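Local coordinates for protein Ser-thr phosphatase MSPP (Mycobacterium smegmatis, PDB 2JFR) that probably removes phosphate from serine and threonine residues of proteins, as a metal-dependent PPM (PP2C-type) phosphatase that binds manganese and magnesium, at residues Ser7-Thr12 with Val208-Leu213; Lys51-Gly56 with Asp64-Ala69; Gln72-Val77 with Arg158-Gly163; Ser131-Leu136 with His145-His150; Gly178-Ile183 with Val228-Leu233. All blocks are in the same frame, centred on the assembly; numbering follows the deposited sequence. Where two conformers were deposited one is given.

Contact 1: Ser7-Thr12 with Val208-Leu213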
# COMPACT_ATOMS: atom_id res chain seq x y z
N SER A 7 15.56 -4.36 -8.33
CA SER A 7 15.05 -5.51 -7.64
C SER A 7 13.92 -5.02 -6.72
O SER A 7 13.65 -3.84 -6.59
CB SER A 7 16.10 -6.25 -6.87
OG SER A 7 16.38 -5.56 -5.67
N ALA A 8 13.24 -6.00 -6.20
CA ALA A 8 12.10 -5.76 -5.34
C ALA A 8 12.02 -6.86 -4.32
O ALA A 8 12.55 -7.96 -4.52
CB ALA A 8 10.82 -5.67 -6.11
N ALA A 9 11.38 -6.60 -3.21
CA ALA A 9 11.20 -7.57 -2.15
C ALA A 9 9.88 -7.29 -1.44
O ALA A 9 9.43 -6.16 -1.42
CB ALA A 9 12.35 -7.55 -1.14
N THR A 10 9.36 -8.33 -0.80
CA THR A 10 8.14 -8.17 -0.02
C THR A 10 8.28 -8.92 1.30
O THR A 10 9.00 -9.92 1.40
CB THR A 10 6.91 -8.68 -0.72
OG1 THR A 10 6.84 -10.11 -0.76
CG2 THR A 10 6.81 -8.19 -2.17
N ALA A 11 7.52 -8.47 2.29
CA ALA A 11 7.39 -9.22 3.54
C ALA A 11 6.02 -8.90 4.12
O ALA A 11 5.50 -7.80 3.96
CB ALA A 11 8.46 -8.90 4.56
N THR A 12 5.49 -9.86 4.85
CA THR A 12 4.26 -9.64 5.56
C THR A 12 4.36 -10.34 6.88
O THR A 12 4.93 -11.41 7.02
CB THR A 12 3.07 -10.15 4.68
OG1 THR A 12 1.78 -9.79 5.28
CG2 THR A 12 3.04 -11.68 4.50
N VAL A 208 16.73 -7.64 3.03
CA VAL A 208 16.97 -7.31 4.41
C VAL A 208 16.02 -6.21 4.87
O VAL A 208 15.46 -6.26 5.96
CB VAL A 208 18.44 -6.93 4.62
CG1 VAL A 208 18.65 -6.42 6.04
CG2 VAL A 208 19.29 -8.19 4.36
N ALA A 209 15.85 -5.18 4.05
CA ALA A 209 14.97 -4.07 4.39
C ALA A 209 13.59 -4.57 4.76
O ALA A 209 13.03 -4.15 5.77
CB ALA A 209 14.85 -3.02 3.28
N VAL A 210 12.99 -5.42 3.96
CA VAL A 210 11.61 -5.84 4.24
C VAL A 210 11.55 -6.64 5.52
O VAL A 210 10.58 -6.49 6.29
CB VAL A 210 10.93 -6.54 3.08
CG1 VAL A 210 10.73 -5.61 1.89
CG2 VAL A 210 11.65 -7.83 2.62
N ARG A 211 12.53 -7.50 5.76
CA ARG A 211 12.53 -8.26 7.02
C ARG A 211 12.71 -7.34 8.20
O ARG A 211 12.03 -7.49 9.22
CB ARG A 211 13.61 -9.31 6.94
CG ARG A 211 13.23 -10.48 6.05
CD ARG A 211 14.39 -11.45 5.92
NE ARG A 211 14.21 -12.33 4.79
CZ ARG A 211 15.16 -12.72 3.95
NH1 ARG A 211 16.43 -12.33 4.02
NH2 ARG A 211 14.75 -13.54 3.01
N ARG A 212 13.63 -6.37 8.10
CA ARG A 212 13.84 -5.45 9.20
C ARG A 212 12.61 -4.59 9.45
O ARG A 212 12.31 -4.28 10.61
CB ARG A 212 15.07 -4.61 8.98
CG ARG A 212 16.35 -5.47 8.97
CD ARG A 212 17.57 -4.62 8.99
NE ARG A 212 17.70 -3.75 10.14
CZ ARG A 212 18.25 -2.52 10.03
NH1 ARG A 212 18.72 -1.92 8.94
NH2 ARG A 212 18.28 -1.91 11.14
N LEU A 213 11.90 -4.19 8.40
CA LEU A 213 10.71 -3.38 8.57
C LEU A 213 9.65 -4.09 9.38
O LEU A 213 9.07 -3.57 10.31
CB LEU A 213 10.15 -2.92 7.25
CG LEU A 213 10.95 -1.81 6.56
CD1 LEU A 213 10.64 -1.74 5.09
CD2 LEU A 213 10.68 -0.47 7.26
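Here an outer helix of the PP2C-type beta sandwich lies on a beta sheet, and A9 and A11 of the strand meet V210 of the helix. Strand 5-13 is the outermost strand of its sheet on this side, and helix 206-219 runs nearly parallel to it. The short axes are 7.2 Å apart and 21° from parallel. V210 carries nearly all of the contact on the helix side. Its CB sits against A11 CB at 3.7 Å. Its two methyls lie further back along the strand. CG1 touches A9 O at 3.6 Å, and CG2 touches T10 O at 3.6 Å. CG2 also meets A9 CB at 3.8 Å. The first torsion (chi1 -66°) sets CG1 anti to the carbonyl carbon and CG2 between the backbone N and that carbon, the crowded position. A11 CB also rests on the backbone, 3.6 Å from V210 O. The partners on the strand are methyls and carbonyl oxygens, so the helix can lie close. V210 also packs on V228 and V230 of the next strand, while L213 packs on helix 194-201. This is the helix-on-sheet layer outside one sheet of the PP2C alpha-beta-beta-alpha sandwich.

Contact 2: Lys51-Gly56 with Asp64-Ala69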
# COMPACT_ATOMS: atom_id res chain seq x y z
N LYS A 51 -5.78 -10.50 -6.74
CA LYS A 51 -5.91 -11.47 -7.82
C LYS A 51 -6.54 -10.81 -9.02
O LYS A 51 -6.12 -11.01 -10.18
CB LYS A 51 -6.72 -12.68 -7.35
CG LYS A 51 -6.81 -13.79 -8.35
CD LYS A 51 -7.53 -15.04 -7.87
CE LYS A 51 -7.37 -16.22 -8.85
NZ LYS A 51 -8.04 -17.46 -8.37
N THR A 52 -7.59 -10.06 -8.80
CA THR A 52 -8.29 -9.38 -9.88
C THR A 52 -7.41 -8.28 -10.50
O THR A 52 -7.38 -8.13 -11.72
CB THR A 52 -9.61 -8.81 -9.40
OG1 THR A 52 -10.44 -9.85 -8.84
CG2 THR A 52 -10.39 -8.09 -10.49
N LEU A 53 -6.72 -7.54 -9.68
CA LEU A 53 -5.82 -6.50 -10.14
C LEU A 53 -4.77 -7.09 -11.06
O LEU A 53 -4.50 -6.57 -12.15
CB LEU A 53 -5.12 -5.83 -8.96
CG LEU A 53 -4.14 -4.75 -9.33
CD1 LEU A 53 -4.84 -3.50 -9.88
CD2 LEU A 53 -3.35 -4.37 -8.13
N SER A 54 -4.13 -8.16 -10.62
CA SER A 54 -3.07 -8.81 -11.38
C SER A 54 -3.57 -9.24 -12.75
O SER A 54 -2.95 -9.01 -13.77
CB SER A 54 -2.54 -9.98 -10.60
OG SER A 54 -1.47 -10.58 -11.32
N ALA A 55 -4.75 -9.91 -12.76
CA ALA A 55 -5.28 -10.38 -14.05
C ALA A 55 -5.64 -9.25 -14.94
O ALA A 55 -5.39 -9.31 -16.15
CB ALA A 55 -6.47 -11.25 -13.71
N GLY A 56 -6.24 -8.20 -14.41
CA GLY A 56 -6.66 -7.10 -15.24
C GLY A 56 -5.46 -6.34 -15.80
O GLY A 56 -5.50 -5.92 -16.97
N ASP A 64 -4.55 3.20 -18.39
CA ASP A 64 -6.00 2.99 -18.39
C ASP A 64 -6.36 1.58 -17.97
O ASP A 64 -7.35 1.36 -17.29
CB ASP A 64 -6.55 3.22 -19.80
CG ASP A 64 -6.66 4.69 -20.14
OD1 ASP A 64 -6.49 5.55 -19.27
OD2 ASP A 64 -6.98 4.99 -21.32
N GLY A 65 -5.52 0.61 -18.35
CA GLY A 65 -5.73 -0.76 -17.95
C GLY A 65 -5.58 -1.00 -16.50
O GLY A 65 -6.30 -1.80 -15.89
N LEU A 66 -4.65 -0.31 -15.88
CA LEU A 66 -4.47 -0.38 -14.43
C LEU A 66 -5.68 0.19 -13.74
O LEU A 66 -6.20 -0.40 -12.79
CB LEU A 66 -3.19 0.37 -14.03
CG LEU A 66 -2.92 0.44 -12.53
CD1 LEU A 66 -2.81 -0.94 -11.96
CD2 LEU A 66 -1.70 1.28 -12.24
N LEU A 67 -6.14 1.34 -14.21
CA LEU A 67 -7.32 1.94 -13.60
C LEU A 67 -8.54 1.05 -13.75
O LEU A 67 -9.35 0.88 -12.83
CB LEU A 67 -7.59 3.34 -14.14
CG LEU A 67 -6.54 4.34 -13.76
CD1 LEU A 67 -6.71 5.61 -14.58
CD2 LEU A 67 -6.62 4.65 -12.27
N GLU A 68 -8.70 0.45 -14.93
CA GLU A 68 -9.78 -0.52 -15.19
C GLU A 68 -9.67 -1.72 -14.24
O GLU A 68 -10.67 -2.20 -13.73
CB GLU A 68 -9.80 -0.98 -16.63
CG GLU A 68 -10.98 -1.88 -16.96
CD GLU A 68 -12.35 -1.46 -16.57
OE1 GLU A 68 -12.75 -0.28 -16.38
OE2 GLU A 68 -13.24 -2.35 -16.46
N ALA A 69 -8.45 -2.18 -14.03
CA ALA A 69 -8.24 -3.35 -13.16
C ALA A 69 -8.62 -3.03 -11.73
O ALA A 69 -9.17 -3.88 -11.03
CB ALA A 69 -6.80 -3.79 -13.26
O HOH W 1 -7.51 -3.94 -17.12
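L53 of helix 42-59 reaches across to L66 and A69 of helix 63-81. Its CB leaves the helix alongside the partner helix. CG stands anti to the backbone N (chi1 179°) and carries CD1 across. Within the two segments CD1 is the branch that touches. It meets L66 CD1 at 3.9 Å and A69 CB at the same 3.9 Å. L66 also has its CG anti to the backbone N, and the two leucine side chains cross obliquely. They meet methyl to methyl.

A69 is the other half of the contact. Its CB points at helix 42-59 and fits against backbone. It lies 3.8 Å from L53 O and 3.8 Å from G56 C. G56 and A69 are the closest CA pair, 4.6 Å apart. G56 has no side chain, and A69 CB fills the place in front of it. T52 CG2 makes a looser touch on A69 O, 4.4 Å away, while T52 OG1 is bonded to T48 O on its own helix.

Near G56, a water joins the two backbones. It donates to G56 O at 2.8 Å and to G65 O at 2.7 Å. It thus links two carbonyls that cannot bond to each other.

The two helices follow each other in the chain and run antiparallel, 152° between their short axes. The leucines face the sheet. L53 rests on A33 of strand 31-38 and A94 of strand 89-96, and L66 on L31, A96 and V108.

Contact 3: Gln72-Val77 with Arg158-Gly163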
# COMPACT_ATOMS: atom_id res chain seq x y z
N GLN A 72 -12.36 -3.15 -11.66
CA GLN A 72 -12.83 -4.51 -11.67
C GLN A 72 -12.59 -5.18 -10.32
O GLN A 72 -13.43 -5.96 -9.88
CB GLN A 72 -12.13 -5.25 -12.80
CG GLN A 72 -12.69 -4.85 -14.17
CD GLN A 72 -14.25 -4.87 -14.23
OE1 GLN A 72 -14.92 -5.84 -13.92
NE2 GLN A 72 -14.90 -3.71 -14.54
N ALA A 73 -11.49 -4.89 -9.67
CA ALA A 73 -11.22 -5.41 -8.35
C ALA A 73 -12.30 -4.95 -7.37
O ALA A 73 -12.83 -5.73 -6.58
CB ALA A 73 -9.84 -5.01 -7.85
N ASN A 74 -12.64 -3.65 -7.43
CA ASN A 74 -13.71 -3.13 -6.58
C ASN A 74 -15.01 -3.90 -6.81
O ASN A 74 -15.67 -4.30 -5.85
CB ASN A 74 -13.90 -1.64 -6.88
CG ASN A 74 -14.98 -1.09 -6.02
OD1 ASN A 74 -14.84 -1.02 -4.81
ND2 ASN A 74 -16.10 -0.72 -6.65
N LEU A 75 -15.39 -4.03 -8.06
CA LEU A 75 -16.68 -4.65 -8.36
C LEU A 75 -16.68 -6.11 -7.92
O LEU A 75 -17.68 -6.57 -7.38
CB LEU A 75 -17.00 -4.49 -9.84
CG LEU A 75 -18.39 -5.00 -10.23
CD1 LEU A 75 -19.46 -4.19 -9.51
CD2 LEU A 75 -18.55 -4.90 -11.73
N ARG A 76 -15.61 -6.81 -8.15
CA ARG A 76 -15.58 -8.24 -7.80
C ARG A 76 -15.65 -8.42 -6.31
O ARG A 76 -16.40 -9.26 -5.83
CB ARG A 76 -14.34 -8.93 -8.38
CG ARG A 76 -14.39 -10.42 -8.27
CD ARG A 76 -15.46 -11.04 -9.18
NE ARG A 76 -16.11 -12.23 -8.68
CZ ARG A 76 -17.41 -12.49 -8.51
NH1 ARG A 76 -18.37 -11.61 -8.78
NH2 ARG A 76 -17.77 -13.68 -8.05
N VAL A 77 -14.90 -7.62 -5.53
CA VAL A 77 -15.00 -7.71 -4.08
C VAL A 77 -16.38 -7.37 -3.60
O VAL A 77 -16.93 -8.04 -2.74
CB VAL A 77 -13.91 -6.90 -3.41
CG1 VAL A 77 -14.08 -6.93 -1.90
CG2 VAL A 77 -12.50 -7.40 -3.79
N ARG A 158 -12.41 6.02 2.31
CA ARG A 158 -12.55 5.40 1.03
C ARG A 158 -11.99 3.98 1.17
O ARG A 158 -11.03 3.78 1.89
CB ARG A 158 -11.82 6.05 -0.13
CG ARG A 158 -12.05 7.51 -0.35
CD ARG A 158 -11.37 8.02 -1.60
NE ARG A 158 -10.89 9.35 -1.57
CZ ARG A 158 -10.04 9.95 -2.39
NH1 ARG A 158 -9.63 9.26 -3.46
NH2 ARG A 158 -9.66 11.19 -2.16
N ALA A 159 -12.64 3.04 0.49
CA ALA A 159 -12.21 1.65 0.53
C ALA A 159 -12.69 0.96 -0.69
O ALA A 159 -13.70 1.35 -1.30
CB ALA A 159 -12.72 0.96 1.78
N LEU A 160 -12.01 -0.12 -1.05
CA LEU A 160 -12.37 -0.97 -2.14
C LEU A 160 -13.23 -2.10 -1.67
O LEU A 160 -13.02 -2.72 -0.63
CB LEU A 160 -11.06 -1.42 -2.80
CG LEU A 160 -11.18 -2.20 -4.09
CD1 LEU A 160 -10.02 -1.97 -5.02
CD2 LEU A 160 -11.35 -3.70 -3.80
N GLY A 161 -14.25 -2.40 -2.48
CA GLY A 161 -15.09 -3.53 -2.26
C GLY A 161 -16.34 -3.30 -1.44
O GLY A 161 -17.07 -4.26 -1.18
N ILE A 162 -16.63 -2.03 -1.07
CA ILE A 162 -17.77 -1.70 -0.19
C ILE A 162 -18.94 -1.17 -0.96
O ILE A 162 -20.04 -1.02 -0.35
CB ILE A 162 -17.36 -0.77 0.97
CG1 ILE A 162 -17.00 0.64 0.50
CG2 ILE A 162 -16.27 -1.42 1.79
CD1 ILE A 162 -16.93 1.63 1.61
N GLY A 163 -18.79 -0.86 -2.20
CA GLY A 163 -19.91 -0.36 -3.02
C GLY A 163 -19.45 -0.41 -4.45
O GLY A 163 -18.30 -0.71 -4.74
O HOH W 2 -15.88 0.36 -2.64
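N74 of helix 63-81 holds the loop at G161 and G163 with both ends of its amide. CG lies anti to the backbone N (chi1 -180°). OD1 accepts from G161 N at 2.8 Å in a nearly straight bond, 170° at the hydrogen. The donor is tilted from the carbonyl plane of N74. ND2 donates one hydrogen to G163 O at 2.9 Å. That bond is more bent, at 148°, and the oxygen lies somewhat out of the amide plane. One side chain therefore ties two points of the loop to the helix.

The tight part is on the V77 side. G161 has a positive phi and no side chain, and V77 CG1 lies directly on its CA at 3.6 Å. L160 lies beside it, its CD2 3.7 Å from A73 O and 3.9 Å from V77 CG2. The L160 and V77 side chains cross at about a right angle.

This loop follows helix 144-147 and leads to strand 169-172 of the PP2C sandwich. L160 bonds through its backbone to T90, and its side chain packs on T90 and L92 of strand 89-96 and on A49 of helix 42-59. The loop is thus wedged between helix and sheet.

Beside N74 OD1 the fit is through a water rather than direct packing. The water can donate to N74 OD1 and A159 O, though it has more acceptors in reach than protons. It accepts from I162 N at 3.0 Å. The open side is at G163, partly exposed, and at I162, which is exposed. I162 CB points away from the helix, and its side chain touches F38 and V87.

Contact 4: Ser131-Leu136 with His145-His150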
# COMPACT_ATOMS: atom_id res chain seq x y z
N SER A 131 -8.58 8.47 5.38
CA SER A 131 -9.03 8.16 6.74
C SER A 131 -9.41 9.47 7.37
O SER A 131 -9.05 10.53 6.91
CB SER A 131 -7.95 7.47 7.55
OG SER A 131 -6.89 8.36 7.80
N VAL A 132 -10.07 9.41 8.53
CA VAL A 132 -10.43 10.65 9.18
C VAL A 132 -9.20 11.50 9.47
O VAL A 132 -9.13 12.69 9.23
CB VAL A 132 -11.20 10.38 10.49
CG1 VAL A 132 -11.45 11.68 11.26
CG2 VAL A 132 -12.52 9.68 10.14
N ALA A 133 -8.14 10.86 9.98
CA ALA A 133 -6.88 11.54 10.24
C ALA A 133 -6.20 12.00 8.99
O ALA A 133 -5.69 13.12 8.90
CB ALA A 133 -5.98 10.60 11.06
N GLY A 134 -6.21 11.16 7.97
CA GLY A 134 -5.55 11.50 6.74
C GLY A 134 -6.21 12.66 6.03
O GLY A 134 -5.55 13.46 5.36
N GLU A 135 -7.54 12.78 6.18
CA GLU A 135 -8.27 13.89 5.54
C GLU A 135 -7.89 15.15 6.23
O GLU A 135 -7.82 16.22 5.60
CB GLU A 135 -9.75 13.67 5.57
CG GLU A 135 -10.29 12.51 4.73
CD GLU A 135 -10.26 12.44 3.26
OE1 GLU A 135 -9.74 13.39 2.69
OE2 GLU A 135 -10.76 11.38 2.72
N LEU A 136 -7.60 15.12 7.54
CA LEU A 136 -7.12 16.29 8.24
C LEU A 136 -5.75 16.75 7.80
O LEU A 136 -5.43 17.94 7.74
CB LEU A 136 -7.12 16.10 9.74
CG LEU A 136 -8.50 15.95 10.37
CD1 LEU A 136 -8.40 15.47 11.78
CD2 LEU A 136 -9.17 17.31 10.38
N HIS A 145 2.77 13.15 11.18
CA HIS A 145 3.16 12.55 12.44
C HIS A 145 2.00 12.54 13.42
O HIS A 145 1.71 11.57 14.08
CB HIS A 145 4.43 13.23 12.99
CG HIS A 145 4.82 12.69 14.32
ND1 HIS A 145 5.50 11.47 14.45
CD2 HIS A 145 4.59 13.14 15.57
CE1 HIS A 145 5.69 11.25 15.77
NE2 HIS A 145 5.15 12.24 16.46
N GLU A 146 1.37 13.72 13.54
CA GLU A 146 0.16 13.81 14.39
C GLU A 146 -0.92 12.82 14.00
O GLU A 146 -1.56 12.26 14.88
CB GLU A 146 -0.47 15.24 14.35
CG GLU A 146 0.43 16.23 15.03
CD GLU A 146 0.26 17.68 14.74
OE1 GLU A 146 -0.38 18.18 13.80
OE2 GLU A 146 0.85 18.43 15.56
N ALA A 147 -1.13 12.63 12.68
CA ALA A 147 -2.11 11.67 12.24
C ALA A 147 -1.84 10.23 12.77
O ALA A 147 -2.79 9.46 12.91
CB ALA A 147 -2.21 11.72 10.72
N ARG A 148 -0.58 9.85 13.05
CA ARG A 148 -0.27 8.52 13.57
C ARG A 148 -0.98 8.24 14.88
O ARG A 148 -1.24 7.10 15.19
CB ARG A 148 1.24 8.20 13.92
CG ARG A 148 2.06 8.22 12.75
CD ARG A 148 3.49 8.02 13.06
NE ARG A 148 3.80 6.69 13.58
CZ ARG A 148 4.93 6.30 14.16
NH1 ARG A 148 5.95 7.12 14.25
NH2 ARG A 148 5.05 5.06 14.62
N TRP A 149 -1.24 9.33 15.65
CA TRP A 149 -1.76 9.22 17.01
C TRP A 149 -3.17 9.67 17.11
O TRP A 149 -3.76 9.60 18.20
CB TRP A 149 -0.83 10.00 18.01
CG TRP A 149 0.62 9.77 17.65
CD1 TRP A 149 1.50 10.68 17.22
CD2 TRP A 149 1.32 8.48 17.72
NE1 TRP A 149 2.72 10.10 16.97
CE2 TRP A 149 2.62 8.75 17.28
CE3 TRP A 149 0.92 7.21 18.06
CZ2 TRP A 149 3.63 7.75 17.18
CZ3 TRP A 149 1.89 6.22 17.99
CH2 TRP A 149 3.20 6.53 17.55
N HIS A 150 -3.76 10.07 16.00
CA HIS A 150 -5.11 10.63 16.01
C HIS A 150 -6.09 9.54 16.38
O HIS A 150 -5.99 8.41 15.84
CB HIS A 150 -5.45 11.24 14.65
CG HIS A 150 -6.73 12.02 14.62
ND1 HIS A 150 -7.91 11.46 14.61
CD2 HIS A 150 -6.92 13.33 14.65
CE1 HIS A 150 -8.84 12.36 14.65
NE2 HIS A 150 -8.26 13.55 14.65
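A133 and L136 meet A147 and H150 in a surface contact between helix 132-138 and the end of helix 144-147 with the loop that follows. A133 is its centre, with CB pointing at the other segment. That methyl lies 3.7 Å from H150 CB and 3.9 Å from A147 CB. A133 CA stands over one face of the H150 ring. H150 CG is anti to the backbone N (chi1 -172°), beside A133 CB. L136 CD1 is 3.5 Å from H150 NE2, and its side chain crosses the histidine at about a right angle. V132 CG1 adds a looser touch at H150 CE1, 4.3 Å away. H150 ND1 is hydrogen-bonded to Q152 N, which helps hold the ring's orientation. At the start of helix 132-138, S131 is the N-cap, and its OG accepts from G134 N at 2.9 Å. A133 lies about 9 Å, side chain to ion, from a bound magnesium, and H150 about 7 Å, side chain to side chain, from H154, which binds manganese in another structure of this protein. This is apolar packing of an N-capped helix against a following helical turn, near the metal site of the PP2C fold.

Contact 5: Gly178-Ile183 with Val228-Leu233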
# COMPACT_ATOMS: atom_id res chain seq x y z
N GLY A 178 18.26 5.27 -8.39
CA GLY A 178 18.78 5.31 -7.03
C GLY A 178 17.72 5.49 -5.99
O GLY A 178 18.02 5.27 -4.80
N ASP A 179 16.54 5.88 -6.34
CA ASP A 179 15.46 5.95 -5.37
C ASP A 179 15.00 4.56 -4.99
O ASP A 179 15.15 3.59 -5.73
CB ASP A 179 14.30 6.74 -5.92
CG ASP A 179 14.50 8.20 -6.13
OD1 ASP A 179 15.41 8.77 -5.51
OD2 ASP A 179 13.72 8.77 -6.89
N ARG A 180 14.38 4.47 -3.83
CA ARG A 180 13.70 3.31 -3.37
C ARG A 180 12.24 3.69 -3.12
O ARG A 180 11.98 4.74 -2.54
CB ARG A 180 14.33 2.74 -2.10
CG ARG A 180 13.56 1.65 -1.43
CD ARG A 180 14.34 1.06 -0.26
NE ARG A 180 15.37 0.17 -0.79
CZ ARG A 180 16.25 -0.45 -0.03
NH1 ARG A 180 16.25 -0.27 1.28
NH2 ARG A 180 17.13 -1.24 -0.60
N LEU A 181 11.32 2.84 -3.57
CA LEU A 181 9.91 3.02 -3.24
C LEU A 181 9.53 1.96 -2.21
O LEU A 181 10.01 0.83 -2.26
CB LEU A 181 9.04 2.87 -4.48
CG LEU A 181 9.34 3.82 -5.60
CD1 LEU A 181 8.41 3.56 -6.77
CD2 LEU A 181 9.22 5.29 -5.17
N LEU A 182 8.65 2.34 -1.31
CA LEU A 182 8.09 1.45 -0.30
C LEU A 182 6.62 1.59 -0.31
O LEU A 182 6.10 2.71 -0.13
CB LEU A 182 8.66 1.82 1.08
CG LEU A 182 7.95 1.13 2.31
CD1 LEU A 182 8.16 -0.34 2.30
CD2 LEU A 182 8.48 1.73 3.62
N ILE A 183 5.90 0.49 -0.46
CA ILE A 183 4.48 0.45 -0.23
C ILE A 183 4.28 -0.29 1.10
O ILE A 183 4.86 -1.36 1.28
CB ILE A 183 3.68 -0.25 -1.32
CG1 ILE A 183 4.09 0.19 -2.73
CG2 ILE A 183 2.21 -0.03 -1.09
CD1 ILE A 183 3.47 -0.66 -3.81
N VAL A 228 4.98 -4.97 3.61
CA VAL A 228 5.85 -4.03 2.94
C VAL A 228 6.30 -4.59 1.60
O VAL A 228 6.59 -5.79 1.46
CB VAL A 228 7.03 -3.64 3.83
CG1 VAL A 228 6.59 -2.84 5.02
CG2 VAL A 228 7.86 -4.86 4.26
N VAL A 229 6.40 -3.69 0.63
CA VAL A 229 6.94 -3.98 -0.69
C VAL A 229 7.96 -2.89 -0.97
O VAL A 229 7.64 -1.70 -0.93
CB VAL A 229 5.85 -3.97 -1.75
CG1 VAL A 229 6.46 -4.22 -3.14
CG2 VAL A 229 4.78 -5.00 -1.44
N VAL A 230 9.21 -3.31 -1.25
CA VAL A 230 10.32 -2.41 -1.54
C VAL A 230 10.71 -2.58 -2.96
O VAL A 230 10.90 -3.72 -3.43
CB VAL A 230 11.48 -2.67 -0.55
CG1 VAL A 230 12.77 -2.03 -1.00
CG2 VAL A 230 11.14 -2.17 0.81
N ILE A 231 10.92 -1.48 -3.67
CA ILE A 231 11.32 -1.48 -5.09
C ILE A 231 12.53 -0.56 -5.22
O ILE A 231 12.44 0.63 -4.88
CB ILE A 231 10.18 -0.97 -5.99
CG1 ILE A 231 8.84 -1.67 -5.73
CG2 ILE A 231 10.58 -1.12 -7.43
CD1 ILE A 231 7.68 -0.79 -5.90
N ASP A 232 13.65 -1.09 -5.72
CA ASP A 232 14.86 -0.33 -5.98
C ASP A 232 14.91 0.07 -7.44
O ASP A 232 14.83 -0.81 -8.29
CB ASP A 232 16.10 -1.13 -5.59
CG ASP A 232 16.40 -1.01 -4.11
OD1 ASP A 232 16.10 0.01 -3.48
OD2 ASP A 232 16.98 -2.00 -3.61
N LEU A 233 15.07 1.36 -7.72
CA LEU A 233 15.00 1.88 -9.06
C LEU A 233 16.42 2.14 -9.62
O LEU A 233 17.33 2.55 -8.88
CB LEU A 233 14.21 3.18 -9.10
CG LEU A 233 12.78 3.07 -8.61
CD1 LEU A 233 12.10 4.42 -8.59
CD2 LEU A 233 12.00 2.02 -9.38
O HOH W 3 17.24 2.23 -4.27
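R180 and D232 form a side-on salt bridge between two antiparallel strands of a PP2C sandwich sheet. In the D232 conformer described, R180 NE donates to D232 OD1 at 2.8 Å, and R180 NH2 to D232 OD2 at 3.1 Å. Each oxygen is met on its syn side. The guanidinium and carboxylate planes are 27° apart, nearly coplanar. The R180 chain is extended up to CD and then bends at chi3 (-77°), which places NE beside the acid. The remaining nitrogen, NH1, is bonded to S203 O and A201 O, so the group also ties the sheet to the end of helix 194-201. A water donates to D232 OD1 and can also reach G178 O.

Between 180-183 and 228-233 the backbone ladder is regular. L181 pairs with I231 and I183 with V229 as hydrogen-bonded pairs. R180 with D232 and L182 with V230 are the non-hydrogen-bonded ones. Just before the strand begins, G178 N donates to L233 O at 2.9 Å, and L233 N bonds D179 O.

The two faces differ. R180, L182, V230 and D232 look toward helix 206-219 and its surroundings. L181, I183, V229 and I231 look toward the other sheet, where I183 and V229 pack on V34 and I231 on Y32. Across the strands the contacts are ordinary hydrocarbon ones. L181 CG meets L233 CD1 at 4.1 Å, and L182 CD1 meets V228 CB at 3.8 Å. Over one face of the R180 guanidinium lies a methyl, V230 CG1, 3.4 Å from NE.

How the contacts relate
Contacts 1 and 5 share one sheet. Strand 226-233 bonds to strand 5-13 on one edge and to strand 180-184 on the other. Contacts 2 and 3 lie in the helix layer on the other sheet. They share helix 63-81 and touch through T52 and A73. Contact 4 is at the surface; its nearest atoms are about 5 Å from contact 3, without touching. The chemistry follows the place. Contact 5, buried, joins backbone pairing to a salt bridge. Contact 3, also buried, adds the N74 amide to L160 and V77 packing. Contact 2 is buried and contact 1 partly so, and both rest on small methyls. Contact 4 sets alanine and leucine against a histidine ring.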